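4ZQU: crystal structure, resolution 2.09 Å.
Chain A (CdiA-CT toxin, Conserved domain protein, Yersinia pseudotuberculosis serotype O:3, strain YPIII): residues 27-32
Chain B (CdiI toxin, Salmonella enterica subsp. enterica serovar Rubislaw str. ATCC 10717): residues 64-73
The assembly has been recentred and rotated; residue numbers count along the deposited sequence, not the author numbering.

Chain A, residues 27-32: FDRATG
Chain B (64-73) VLPAPRTDIW

The contact is built around one carboxylate and one guanidinium, each of which is used more than once. On chain A, residues 28-31 form a compact turn after an extended F27(A) (phi/psi -142/115). D28(A) sits at -68/106, R29(A) at -67/-13, A30(A) at -104/-44 and T31(A) at -93/-29. The turn is closed by a backbone hydrogen bond from G32(A) N to D28(A) O, 2.9 Å, and G32(A) itself lies at 95/9, where a CB would be jammed against the carbonyl O of T31(A).

D28(A) takes the t rotamer (chi1 -169°, chi2 -42°), which folds its carboxylate back over the turn. Its OD1 accepts from A30(A) N and from T31(A) N, each at 3.1 Å, so two backbone donors that the turn leaves pointing the same way are satisfied by one oxygen. That oxygen has a third partner across the interface: R69(B) NH1 donates to D28(A) OD1 at 2.7 Å with a nearly straight angle of 169°. The second arm, R69(B) NH2 to D28(A) OD2, is longer at 3.1 Å and more bent at 140°. Together they make a two-pronged salt bridge, with D28(A) OD1 at the guanidinium edge, near its plane.

R69(B) reaches this position from a loop backbone at -117/133, its CA-to-CB bond toward chain A and its side chain curled through m, m, m with chi4 at -82°. D71(B) (chi1 55°, p; chi2 -38°) engages NE and NH2 from the same chain: R69(B) NE donates to D71(B) OD1 at 3.1 Å, and a weak bond runs from R69(B) NH2 to D71(B) OD2 at 3.4 Å. The arginine thus joins two carboxylates, one from each chain, and its NH2 donates to both, to D28(A) OD2 and weakly to D71(B) OD2.

Apolar atoms pack beside this polar centre. A30(A) points toward chain B, and its CB lies 3.5 Å from I72(B) CD1, 4.0 Å from L65(B) CD1 and 3.7 Å from R69(B) NH1. I72(B), at -142/178 with chi1 61° (p) and chi2 171° (t), also brings CD1 to 3.7 Å from T31(A) CG2. T31(A) is p (chi1 74°); its OG1 is hydrogen-bonded to a residue adjoining the stretch, while its methyl serves the contact.

In register, the CA of R29(A) lies 6.6 Å from the CA of L65(B), and the CA of T31(A) 8.1 Å from the CA of I72(B). L65(B), in strand 64-65 with an m, t side chain, brings CD2 to 3.3 Å from R29(A) O. R29(A) contributes its aliphatic base: CG is 3.7 Å from P66(B) CG, while the m, m, t chain leads its end away, with NH1 satisfied elsewhere in the structure.

A water spans the chains, donating to W73(B) O at 2.7 Å and weakly to A30(A) O at 3.4 Å.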

# COMPACT_ATOMS: atom_id res chain seq x y z
N PHE A 27 -2.96 -5.17 -7.41
CA PHE A 27 -3.89 -5.33 -6.31
C PHE A 27 -5.32 -5.23 -6.82
O PHE A 27 -5.73 -4.17 -7.31
CB PHE A 27 -3.64 -4.28 -5.23
CG PHE A 27 -4.46 -4.47 -3.98
CD1 PHE A 27 -4.68 -5.73 -3.46
CD2 PHE A 27 -5.02 -3.38 -3.34
CE1 PHE A 27 -5.43 -5.90 -2.32
CE2 PHE A 27 -5.78 -3.55 -2.19
CZ PHE A 27 -5.99 -4.81 -1.68
N ASP A 28 -6.07 -6.32 -6.74
CA ASP A 28 -7.48 -6.29 -7.09
C ASP A 28 -8.20 -5.44 -6.06
O ASP A 28 -8.41 -5.87 -4.93
CB ASP A 28 -8.06 -7.70 -7.17
CG ASP A 28 -9.45 -7.73 -7.79
OD1 ASP A 28 -10.28 -6.85 -7.48
OD2 ASP A 28 -9.72 -8.65 -8.59
N ARG A 29 -8.59 -4.23 -6.45
CA ARG A 29 -9.11 -3.25 -5.51
C ARG A 29 -10.45 -3.65 -4.92
O ARG A 29 -10.90 -3.07 -3.93
CB ARG A 29 -9.23 -1.88 -6.18
CG ARG A 29 -7.99 -1.45 -6.93
CD ARG A 29 -6.75 -1.45 -6.05
NE ARG A 29 -5.57 -1.09 -6.82
CZ ARG A 29 -4.82 -0.01 -6.58
NH1 ARG A 29 -5.11 0.80 -5.58
NH2 ARG A 29 -3.77 0.24 -7.35
N ALA A 30 -11.09 -4.66 -5.51
CA ALA A 30 -12.39 -5.10 -5.04
C ALA A 30 -12.32 -6.41 -4.24
O ALA A 30 -12.95 -6.53 -3.18
CB ALA A 30 -13.35 -5.26 -6.20
N THR A 31 -11.55 -7.38 -4.72
CA THR A 31 -11.51 -8.70 -4.08
C THR A 31 -10.39 -8.83 -3.05
O THR A 31 -10.51 -9.61 -2.10
CB THR A 31 -11.36 -9.83 -5.11
OG1 THR A 31 -10.02 -9.85 -5.62
CG2 THR A 31 -12.34 -9.65 -6.26
N GLY A 32 -9.30 -8.10 -3.24
CA GLY A 32 -8.21 -8.12 -2.29
C GLY A 32 -7.10 -9.08 -2.65
O GLY A 32 -6.19 -9.33 -1.86
N VAL B 64 -14.80 4.24 -3.30
CA VAL B 64 -14.69 4.22 -4.75
C VAL B 64 -13.82 3.08 -5.28
O VAL B 64 -12.85 2.67 -4.64
CB VAL B 64 -14.14 5.59 -5.24
CG1 VAL B 64 -12.88 5.97 -4.49
CG2 VAL B 64 -13.92 5.61 -6.75
N LEU B 65 -14.20 2.54 -6.44
CA LEU B 65 -13.43 1.52 -7.15
C LEU B 65 -12.97 2.06 -8.51
O LEU B 65 -13.50 3.06 -8.98
CB LEU B 65 -14.27 0.25 -7.32
CG LEU B 65 -14.30 -0.67 -6.11
CD1 LEU B 65 -15.31 -1.78 -6.31
CD2 LEU B 65 -12.91 -1.25 -5.86
N PRO B 66 -11.97 1.40 -9.13
CA PRO B 66 -11.50 1.89 -10.44
C PRO B 66 -12.59 1.93 -11.50
O PRO B 66 -12.71 2.93 -12.22
CB PRO B 66 -10.42 0.87 -10.82
CG PRO B 66 -9.95 0.31 -9.53
CD PRO B 66 -11.15 0.28 -8.63
N ALA B 67 -13.36 0.86 -11.59
CA ALA B 67 -14.40 0.73 -12.60
C ALA B 67 -15.40 -0.33 -12.15
O ALA B 67 -15.11 -1.10 -11.23
CB ALA B 67 -13.78 0.36 -13.95
N PRO B 68 -16.60 -0.36 -12.76
CA PRO B 68 -17.58 -1.41 -12.45
C PRO B 68 -17.05 -2.82 -12.69
O PRO B 68 -16.37 -3.07 -13.69
CB PRO B 68 -18.73 -1.09 -13.40
CG PRO B 68 -18.65 0.37 -13.62
CD PRO B 68 -17.18 0.69 -13.62
N ARG B 69 -17.37 -3.73 -11.78
CA ARG B 69 -17.02 -5.14 -11.92
C ARG B 69 -18.28 -5.97 -11.98
O ARG B 69 -19.20 -5.79 -11.18
CB ARG B 69 -16.14 -5.60 -10.75
CG ARG B 69 -14.79 -4.90 -10.65
CD ARG B 69 -13.76 -5.54 -11.56
NE ARG B 69 -13.49 -6.93 -11.18
CZ ARG B 69 -12.67 -7.31 -10.21
NH1 ARG B 69 -12.04 -6.39 -9.49
NH2 ARG B 69 -12.49 -8.59 -9.94
N THR B 70 -18.34 -6.89 -12.94
CA THR B 70 -19.53 -7.73 -13.11
C THR B 70 -19.26 -9.17 -12.71
O THR B 70 -20.18 -9.93 -12.43
CB THR B 70 -20.03 -7.69 -14.56
OG1 THR B 70 -19.00 -8.13 -15.44
CG2 THR B 70 -20.46 -6.28 -14.95
N ASP B 71 -17.98 -9.54 -12.68
CA ASP B 71 -17.59 -10.93 -12.44
C ASP B 71 -17.61 -11.29 -10.95
O ASP B 71 -17.36 -12.43 -10.58
CB ASP B 71 -16.19 -11.19 -13.01
CG ASP B 71 -15.15 -10.22 -12.48
OD1 ASP B 71 -15.48 -9.02 -12.31
OD2 ASP B 71 -14.01 -10.65 -12.23
N ILE B 72 -17.91 -10.30 -10.12
CA ILE B 72 -17.90 -10.46 -8.67
C ILE B 72 -19.04 -9.71 -8.00
O ILE B 72 -19.80 -9.01 -8.67
CB ILE B 72 -16.59 -9.95 -8.04
CG1 ILE B 72 -16.43 -8.46 -8.34
CG2 ILE B 72 -15.39 -10.75 -8.54
CD1 ILE B 72 -15.31 -7.82 -7.61
N TRP B 73 -19.13 -9.84 -6.69
CA TRP B 73 -20.00 -8.99 -5.89
C TRP B 73 -19.30 -7.67 -5.61
O TRP B 73 -18.12 -7.65 -5.27
CB TRP B 73 -20.38 -9.67 -4.56
CG TRP B 73 -21.26 -8.83 -3.68
CD1 TRP B 73 -22.63 -8.84 -3.64
CD2 TRP B 73 -20.85 -7.85 -2.71
NE1 TRP B 73 -23.09 -7.93 -2.72
CE2 TRP B 73 -22.02 -7.31 -2.13
CE3 TRP B 73 -19.60 -7.38 -2.28
CZ2 TRP B 73 -21.97 -6.33 -1.14
CZ3 TRP B 73 -19.57 -6.40 -1.30
CH2 TRP B 73 -20.74 -5.89 -0.74
O HOH W 1 -16.36 -6.48 -3.53